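Local atomic coordinates of DNA replication licensing factor MCM related protein (Thermoplasma acidophilum, PDB entry 4ME3), a protein that probably binds single-stranded DNA and acts as an ATP-driven replicative helicase, represented here by its zinc-containing N-terminal domain. Residues 141-146 against 188-193; 164-169 against 181-186. All blocks are in the same frame, centred on the assembly; numbering follows the deposited sequence.

Contact 1 of 2, residues 141-146 against 188-193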
ATOM      1  N   LYS A 141       8.136   7.520   2.720  1.00 16.28           N
ATOM      2  CA  LYS A 141       7.607   6.668   1.656  1.00 15.78           C
ATOM      3  C   LYS A 141       8.589   6.551   0.500  1.00 20.85           C
ATOM      4  O   LYS A 141       8.960   5.448   0.099  1.00 24.01           O
ATOM      5  CB  LYS A 141       6.266   7.203   1.153  1.00 21.76           C
ATOM      6  CG  LYS A 141       5.617   6.333   0.084  1.00 22.49           C
ATOM      7  CD  LYS A 141       5.291   4.943   0.615  1.00 29.80           C
ATOM      8  CE  LYS A 141       4.652   4.070  -0.456  1.00 47.57           C
ATOM      9  NZ  LYS A 141       3.369   4.636  -0.962  1.00 31.17           N
ATOM     10  N   ASN A 142       8.996   7.690  -0.050  1.00 14.84           N
ATOM     11  CA  ASN A 142      10.060   7.700  -1.044  1.00 14.29           C
ATOM     12  C   ASN A 142      11.237   8.486  -0.487  1.00 16.37           C
ATOM     13  O   ASN A 142      11.183   9.711  -0.386  1.00 17.44           O
ATOM     14  CB  ASN A 142       9.581   8.302  -2.364  1.00 19.08           C
ATOM     15  CG  ASN A 142      10.482   7.935  -3.526  1.00 22.42           C
ATOM     16  OD1 ASN A 142      11.241   6.965  -3.456  1.00 23.13           O
ATOM     17  ND2 ASN A 142      10.406   8.706  -4.602  1.00 26.80           N
ATOM     18  N   ALA A 143      12.290   7.769  -0.112  1.00 18.32           N
ATOM     19  CA  ALA A 143      13.413   8.366   0.606  1.00 15.74           C
ATOM     20  C   ALA A 143      14.520   8.821  -0.332  1.00 15.21           C
ATOM     21  O   ALA A 143      15.004   8.050  -1.158  1.00 19.68           O
ATOM     22  CB  ALA A 143      13.964   7.378   1.613  1.00 15.99           C
ATOM     23  N   ALA A 144      14.933  10.077  -0.179  1.00 19.11           N
ATOM     24  CA  ALA A 144      16.047  10.628  -0.940  1.00 24.28           C
ATOM     25  C   ALA A 144      17.367  10.353  -0.225  1.00 23.38           C
ATOM     26  O   ALA A 144      17.523  10.692   0.944  1.00 17.94           O
ATOM     27  CB  ALA A 144      15.862  12.129  -1.126  1.00 20.59           C
ATOM     28  N   PHE A 145      18.314   9.746  -0.935  1.00 17.03           N
ATOM     29  CA  PHE A 145      19.638   9.475  -0.385  1.00 20.82           C
ATOM     30  C   PHE A 145      20.717  10.175  -1.202  1.00 26.55           C
ATOM     31  O   PHE A 145      20.772  10.032  -2.422  1.00 25.78           O
ATOM     32  CB  PHE A 145      19.910   7.970  -0.359  1.00 22.55           C
ATOM     33  CG  PHE A 145      19.125   7.227   0.684  1.00 22.66           C
ATOM     34  CD1 PHE A 145      19.594   7.129   1.983  1.00 25.42           C
ATOM     35  CD2 PHE A 145      17.922   6.622   0.365  1.00 21.98           C
ATOM     36  CE1 PHE A 145      18.876   6.443   2.943  1.00 22.70           C
ATOM     37  CE2 PHE A 145      17.202   5.934   1.321  1.00 25.36           C
ATOM     38  CZ  PHE A 145      17.680   5.848   2.612  1.00 19.46           C
ATOM     39  N   GLU A 146      21.582  10.926  -0.526  1.00 22.18           N
ATOM     40  CA  GLU A 146      22.644  11.656  -1.209  1.00 18.56           C
ATOM     41  C   GLU A 146      23.952  10.872  -1.212  1.00 24.04           C
ATOM     42  O   GLU A 146      24.440  10.448  -0.161  1.00 24.55           O
ATOM     43  CB  GLU A 146      22.855  13.027  -0.560  1.00 26.27           C
ATOM     44  CG  GLU A 146      24.001  13.818  -1.169  1.00 26.07           C
ATOM     45  CD  GLU A 146      24.147  15.201  -0.565  1.00 38.67           C
ATOM     46  OE1 GLU A 146      23.301  15.583   0.272  1.00 34.93           O
ATOM     47  OE2 GLU A 146      25.110  15.908  -0.928  1.00 46.52           O
ATOM     48  N   ASN A 188      14.093  16.345   3.857  1.00 25.85           N
ATOM     49  CA  ASN A 188      13.410  17.479   3.245  1.00 26.84           C
ATOM     50  C   ASN A 188      13.217  17.319   1.735  1.00 28.56           C
ATOM     51  O   ASN A 188      12.430  18.045   1.131  1.00 25.52           O
ATOM     52  CB  ASN A 188      14.145  18.784   3.559  1.00 30.44           C
ATOM     53  CG  ASN A 188      14.124  19.117   5.039  1.00 32.35           C
ATOM     54  OD1 ASN A 188      13.344  18.545   5.802  1.00 33.93           O
ATOM     55  ND2 ASN A 188      14.978  20.046   5.452  1.00 34.32           N
ATOM     56  N   LEU A 189      13.927  16.366   1.136  1.00 19.01           N
ATOM     57  CA  LEU A 189      13.787  16.077  -0.289  1.00 18.75           C
ATOM     58  C   LEU A 189      13.036  14.766  -0.516  1.00 22.73           C
ATOM     59  O   LEU A 189      12.930  14.285  -1.647  1.00 17.24           O
ATOM     60  CB  LEU A 189      15.163  15.991  -0.949  1.00 24.30           C
ATOM     61  CG  LEU A 189      15.977  17.285  -0.967  1.00 28.57           C
ATOM     62  CD1 LEU A 189      17.398  17.003  -1.411  1.00 33.32           C
ATOM     63  CD2 LEU A 189      15.323  18.309  -1.879  1.00 32.82           C
ATOM     64  N   SER A 190      12.524  14.193   0.565  1.00 20.18           N
ATOM     65  CA  SER A 190      11.834  12.917   0.502  1.00 17.54           C
ATOM     66  C   SER A 190      10.327  13.128   0.536  1.00 18.06           C
ATOM     67  O   SER A 190       9.847  14.206   0.892  1.00 20.55           O
ATOM     68  CB  SER A 190      12.260  12.033   1.677  1.00 18.70           C
ATOM     69  OG  SER A 190      13.663  11.831   1.685  1.00 17.56           O
ATOM     70  N   GLU A 191       9.585  12.092   0.165  1.00 15.40           N
ATOM     71  CA  GLU A 191       8.132  12.135   0.240  1.00 14.53           C
ATOM     72  C   GLU A 191       7.626  11.328   1.426  1.00 13.38           C
ATOM     73  O   GLU A 191       8.005  10.175   1.609  1.00 15.62           O
ATOM     74  CB  GLU A 191       7.516  11.610  -1.057  1.00 21.13           C
ATOM     75  CG  GLU A 191       7.591  12.604  -2.204  1.00 30.24           C
ATOM     76  CD  GLU A 191       6.937  13.930  -1.861  1.00 32.22           C
ATOM     77  OE1 GLU A 191       5.700  13.952  -1.683  1.00 36.43           O
ATOM     78  OE2 GLU A 191       7.660  14.948  -1.757  1.00 24.08           O
ATOM     79  N   PHE A 192       6.773  11.953   2.229  1.00 11.82           N
ATOM     80  CA  PHE A 192       6.128  11.289   3.355  1.00 10.57           C
ATOM     81  C   PHE A 192       4.646  11.099   3.084  1.00 14.95           C
ATOM     82  O   PHE A 192       4.041  11.852   2.313  1.00 14.02           O
ATOM     83  CB  PHE A 192       6.275  12.129   4.622  1.00 13.42           C
ATOM     84  CG  PHE A 192       7.695  12.325   5.062  1.00 13.62           C
ATOM     85  CD1 PHE A 192       8.463  13.341   4.526  1.00 15.00           C
ATOM     86  CD2 PHE A 192       8.255  11.499   6.017  1.00 18.90           C
ATOM     87  CE1 PHE A 192       9.766  13.529   4.930  1.00 16.10           C
ATOM     88  CE2 PHE A 192       9.562  11.684   6.430  1.00 18.54           C
ATOM     89  CZ  PHE A 192      10.316  12.700   5.882  1.00 15.42           C
ATOM     90  N   ILE A 193       4.057  10.102   3.737  1.00 11.64           N
ATOM     91  CA  ILE A 193       2.617   9.909   3.698  1.00 10.73           C
ATOM     92  C   ILE A 193       2.061   9.824   5.116  1.00 11.91           C
ATOM     93  O   ILE A 193       2.765   9.426   6.048  1.00 12.10           O
ATOM     94  CB  ILE A 193       2.227   8.630   2.927  1.00 12.70           C
ATOM     95  CG1 ILE A 193       2.856   7.400   3.584  1.00 14.02           C
ATOM     96  CG2 ILE A 193       2.654   8.736   1.473  1.00 16.50           C
ATOM     97  CD1 ILE A 193       2.394   6.087   2.983  1.00 23.95           C
TER
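Lys141 and Asn142 both face Glu191 across two antiparallel strands, which makes this a classic beta bulge, set in the strand that runs from the OB-fold region of the MCM N-terminal domain out to the zinc site. The chain turns a corner at Asn142, next to the doubled position.

Three backbone hydrogen bonds define the bulge. Glu191 O is gripped twice. Lys141 N donates to it from within the carbonyl plane at 2.9 Å. Asn142 N, tilted out of that plane, donates to the same Glu191 O at 3.1 Å. In return Glu191 N donates to Asn142 O over 2.9 Å, closing a hydrogen-bonded antiparallel pair whose CB atoms lie on the same face of the sheet. The polar ends of the Asn142 and Glu191 side chains find their partners elsewhere in the chain: Asn142 ND2 donates to the carbonyls of Gln91 and Arg92, and Glu191 OE2 forms a salt bridge with Arg92 NE.

Apolar packing flanks the bulge on both ends. Lys141 has CG anti to the backbone N (chi1 -177°), and the aliphatic part of its side chain crosses Ile193 obliquely: CB and CG meet the CG2 branch, and Lys141 CD lies 3.9 Å from Ile193 CD1. At the other end Ala144 CB points toward the opposing segment and meets Leu189 CB.

Beyond the bulge, a side chain takes over from the backbone. Ser190 CB lies 3.3 Å from Asn142 O, and Ser190 OG is hydrogen-bonded to Arg186 O, just before the segment. Across the contact, Ala144 N donates to Ser190 OG at 2.9 Å with a nearly straight N-H...O angle of 177°.

Contact 2 of 2, residues 164-169 against 181-186. With ZN (zinc ion), chain B.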
ATOM      1  N   SER A 164      15.145   1.381   4.509  1.00 28.50           N
ATOM      2  CA  SER A 164      15.837   0.676   3.436  1.00 28.02           C
ATOM      3  C   SER A 164      16.791   1.633   2.728  1.00 30.22           C
ATOM      4  O   SER A 164      16.359   2.622   2.138  1.00 27.28           O
ATOM      5  CB  SER A 164      14.835   0.111   2.428  1.00 30.46           C
ATOM      6  OG  SER A 164      13.905  -0.751   3.057  1.00 44.55           O
ATOM      7  N   GLU A 165      18.086   1.339   2.796  1.00 31.53           N
ATOM      8  CA  GLU A 165      19.093   2.189   2.170  1.00 29.46           C
ATOM      9  C   GLU A 165      19.491   1.631   0.808  1.00 36.77           C
ATOM     10  O   GLU A 165      19.326   0.440   0.550  1.00 30.07           O
ATOM     11  CB  GLU A 165      20.334   2.297   3.061  1.00 32.42           C
ATOM     12  CG  GLU A 165      20.596   3.700   3.589  1.00 44.00           C
ATOM     13  CD  GLU A 165      22.073   3.988   3.797  1.00 53.75           C
ATOM     14  OE1 GLU A 165      22.896   3.061   3.636  1.00 55.74           O
ATOM     15  OE2 GLU A 165      22.412   5.148   4.114  1.00 53.85           O
ATOM     16  N   PRO A 166      20.009   2.496  -0.078  1.00 26.79           N
ATOM     17  CA  PRO A 166      20.511   2.007  -1.365  1.00 31.59           C
ATOM     18  C   PRO A 166      21.902   1.396  -1.240  1.00 31.25           C
ATOM     19  O   PRO A 166      22.642   1.724  -0.314  1.00 36.04           O
ATOM     20  CB  PRO A 166      20.560   3.271  -2.226  1.00 26.77           C
ATOM     21  CG  PRO A 166      20.727   4.386  -1.255  1.00 26.48           C
ATOM     22  CD  PRO A 166      20.034   3.967   0.010  1.00 28.39           C
ATOM     23  N   GLN A 167      22.246   0.514  -2.171  1.00 31.99           N
ATOM     24  CA  GLN A 167      23.569  -0.094  -2.195  1.00 36.99           C
ATOM     25  C   GLN A 167      24.436   0.586  -3.250  1.00 33.45           C
ATOM     26  O   GLN A 167      25.626   0.815  -3.037  1.00 38.18           O
ATOM     27  CB  GLN A 167      23.460  -1.585  -2.504  1.00 41.94           C
ATOM     28  CG  GLN A 167      24.642  -2.400  -2.012  1.00 50.37           C
ATOM     29  CD  GLN A 167      24.616  -2.621  -0.511  1.00 58.24           C
ATOM     30  OE1 GLN A 167      25.575  -2.302   0.193  1.00 59.91           O
ATOM     31  NE2 GLN A 167      23.516  -3.179  -0.015  1.00 54.30           N
ATOM     32  N   VAL A 168      23.823   0.906  -4.385  1.00 29.82           N
ATOM     33  CA  VAL A 168      24.527   1.525  -5.504  1.00 25.30           C
ATOM     34  C   VAL A 168      23.891   2.864  -5.866  1.00 25.78           C
ATOM     35  O   VAL A 168      22.671   3.020  -5.801  1.00 22.62           O
ATOM     36  CB  VAL A 168      24.513   0.604  -6.743  1.00 28.22           C
ATOM     37  CG1 VAL A 168      23.091   0.198  -7.092  1.00 36.26           C
ATOM     38  CG2 VAL A 168      25.185   1.283  -7.931  1.00 35.45           C
ATOM     39  N   CYS A 169      24.724   3.826  -6.250  1.00 25.82           N
ATOM     40  CA  CYS A 169      24.253   5.156  -6.622  1.00 24.26           C
ATOM     41  C   CYS A 169      23.639   5.145  -8.022  1.00 24.79           C
ATOM     42  O   CYS A 169      24.233   4.618  -8.961  1.00 31.66           O
ATOM     43  CB  CYS A 169      25.410   6.161  -6.561  1.00 22.43           C
ATOM     44  SG  CYS A 169      24.989   7.849  -7.078  1.00 25.61           S
ATOM     45  N   ILE A 181      31.479   3.902  -0.554  1.00 43.33           N
ATOM     46  CA  ILE A 181      30.734   5.151  -0.428  1.00 38.56           C
ATOM     47  C   ILE A 181      29.626   4.985   0.604  1.00 41.65           C
ATOM     48  O   ILE A 181      29.266   3.863   0.960  1.00 43.69           O
ATOM     49  CB  ILE A 181      30.104   5.592  -1.767  1.00 42.03           C
ATOM     50  CG1 ILE A 181      29.033   4.594  -2.215  1.00 38.23           C
ATOM     51  CG2 ILE A 181      31.178   5.755  -2.834  1.00 44.79           C
ATOM     52  CD1 ILE A 181      28.252   5.043  -3.428  1.00 37.23           C
ATOM     53  N   PHE A 182      29.091   6.102   1.086  1.00 42.44           N
ATOM     54  CA  PHE A 182      27.977   6.067   2.028  1.00 41.77           C
ATOM     55  C   PHE A 182      26.868   7.020   1.591  1.00 36.07           C
ATOM     56  O   PHE A 182      27.115   7.998   0.883  1.00 37.20           O
ATOM     57  CB  PHE A 182      28.451   6.413   3.442  1.00 40.61           C
ATOM     58  CG  PHE A 182      29.079   7.771   3.557  1.00 48.07           C
ATOM     59  CD1 PHE A 182      28.303   8.889   3.824  1.00 48.16           C
ATOM     60  CD2 PHE A 182      30.447   7.931   3.405  1.00 49.94           C
ATOM     61  CE1 PHE A 182      28.880  10.141   3.933  1.00 53.41           C
ATOM     62  CE2 PHE A 182      31.030   9.181   3.514  1.00 52.79           C
ATOM     63  CZ  PHE A 182      30.245  10.287   3.778  1.00 53.11           C
ATOM     64  N   PHE A 183      25.644   6.725   2.017  1.00 28.84           N
ATOM     65  CA  PHE A 183      24.485   7.516   1.624  1.00 27.77           C
ATOM     66  C   PHE A 183      23.907   8.299   2.799  1.00 28.85           C
ATOM     67  O   PHE A 183      23.770   7.773   3.903  1.00 31.28           O
ATOM     68  CB  PHE A 183      23.412   6.610   1.025  1.00 28.82           C
ATOM     69  CG  PHE A 183      23.793   6.019  -0.304  1.00 25.84           C
ATOM     70  CD1 PHE A 183      23.637   6.750  -1.471  1.00 29.29           C
ATOM     71  CD2 PHE A 183      24.304   4.737  -0.386  1.00 30.68           C
ATOM     72  CE1 PHE A 183      23.986   6.211  -2.693  1.00 27.88           C
ATOM     73  CE2 PHE A 183      24.655   4.192  -1.608  1.00 34.54           C
ATOM     74  CZ  PHE A 183      24.495   4.930  -2.762  1.00 32.25           C
ATOM     75  N   LYS A 184      23.572   9.559   2.546  1.00 26.42           N
ATOM     76  CA  LYS A 184      22.993  10.431   3.561  1.00 23.20           C
ATOM     77  C   LYS A 184      21.518  10.675   3.272  1.00 24.08           C
ATOM     78  O   LYS A 184      21.173  11.237   2.239  1.00 21.51           O
ATOM     79  CB  LYS A 184      23.737  11.768   3.587  1.00 26.92           C
ATOM     80  CG  LYS A 184      23.207  12.758   4.614  1.00 34.83           C
ATOM     81  CD  LYS A 184      24.013  14.050   4.620  1.00 38.47           C
ATOM     82  CE  LYS A 184      23.642  14.945   3.447  1.00 48.01           C
ATOM     83  NZ  LYS A 184      24.449  16.198   3.404  1.00 51.98           N
ATOM     84  N   LEU A 185      20.651  10.250   4.188  1.00 26.64           N
ATOM     85  CA  LEU A 185      19.217  10.471   4.049  1.00 21.73           C
ATOM     86  C   LEU A 185      18.903  11.966   4.066  1.00 29.26           C
ATOM     87  O   LEU A 185      19.412  12.709   4.908  1.00 24.06           O
ATOM     88  CB  LEU A 185      18.458   9.755   5.173  1.00 22.35           C
ATOM     89  CG  LEU A 185      16.928   9.860   5.166  1.00 22.86           C
ATOM     90  CD1 LEU A 185      16.333   9.158   3.955  1.00 20.73           C
ATOM     91  CD2 LEU A 185      16.353   9.283   6.450  1.00 29.33           C
ATOM     92  N   ARG A 186      18.068  12.399   3.126  1.00 23.27           N
ATOM     93  CA  ARG A 186      17.671  13.798   3.014  1.00 24.89           C
ATOM     94  C   ARG A 186      16.157  13.923   3.165  1.00 22.30           C
ATOM     95  O   ARG A 186      15.430  13.937   2.171  1.00 18.19           O
ATOM     96  CB  ARG A 186      18.090  14.355   1.655  1.00 21.95           C
ATOM     97  CG  ARG A 186      19.572  14.231   1.360  1.00 21.56           C
ATOM     98  CD  ARG A 186      20.391  15.170   2.230  1.00 33.35           C
ATOM     99  NE  ARG A 186      19.954  16.556   2.086  1.00 41.09           N
ATOM    100  CZ  ARG A 186      20.270  17.339   1.060  1.00 42.68           C
ATOM    101  NH1 ARG A 186      21.029  16.880   0.071  1.00 46.50           N
ATOM    102  NH2 ARG A 186      19.823  18.587   1.018  1.00 44.83           N
TER
HETATM  103 ZN    ZN B 301      27.104   8.818  -6.735  1.00 29.20          ZN
HETATM  104  O   HOH W   1      25.683   4.532   3.664  1.00 51.25           O
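Pro166 CG sits over one face of the Phe183 ring, 3.6 Å from the ring centroid and only 11° off its normal, a CH-pi contact centred over the ring. The arrangement belongs to the zinc-binding part of the MCM N-terminal domain, where the loop 164-169 is laid against the strand leaving the metal site.

In Phe183, chi1 of -69° places CG anti to the carbonyl carbon, and the ring beyond it meets the loop backbone atom by atom. CD2 and CE2 border Pro166 O, Gln167 O lies in the ring plane 3.8 Å from Phe183 CE2, and Cys169 N, also in plane, approaches Phe183 CZ at 3.7 Å. Val168 C comes near the same CZ obliquely. The ring is thus lined by Pro166, Gln167, Val168 and Cys169 of an irregular segment, and no direct hydrogen bond joins the two segments.

Glu165 brings OE2 and CD up to Phe183 CB, its carboxylate plane 86° from the ring plane. OE2 comes within 3.0 Å of Phe183 O, a meeting of two acceptors that would probably be mildly repulsive. A water links the pair instead: it accepts from Phe183 N at 2.7 Å and donates to Glu165 OE1 at 3.2 Å.

Cys169 has SG anti to the backbone N, and this sulfur binds the zinc ion at 2.4 Å. Cys147, Cys150 and Cys172 complete the four-cysteine site. Cys169 CB packs against Phe183 CZ, the tip of the ring, and more loosely on Ile181 CD1.

Pro166 also touches Thr154 and Val156 of strand 153-157 and Phe145 of strand 123-147, while Pro166 O accepts from Arg176 NE in helix 176-179; the loop therefore lies against both strands and is tied to the short helix.

Contact 2 is nested along the chain within the loop closed by contact 1, and their centres lie 12 Å apart. Both are partly buried; contact 2 lies about 23 Å from the chain's centre, contact 1 about 17 Å. Contact 1, a strand pairing, relies mainly on backbone bonds plus one to a serine hydroxyl, with apolar packing beside them. Contact 2 sets irregular loop against strand and rests on ring packing and one water, with zinc bound at its edge by Cys169. Strand 123-147 pairs with both 183-185 and 191-201. Glu146 OE1 forms a salt bridge with Arg186 NH1 at 2.6 Å, and the Phe145 ring packs on Glu165 CG and Pro166 CD.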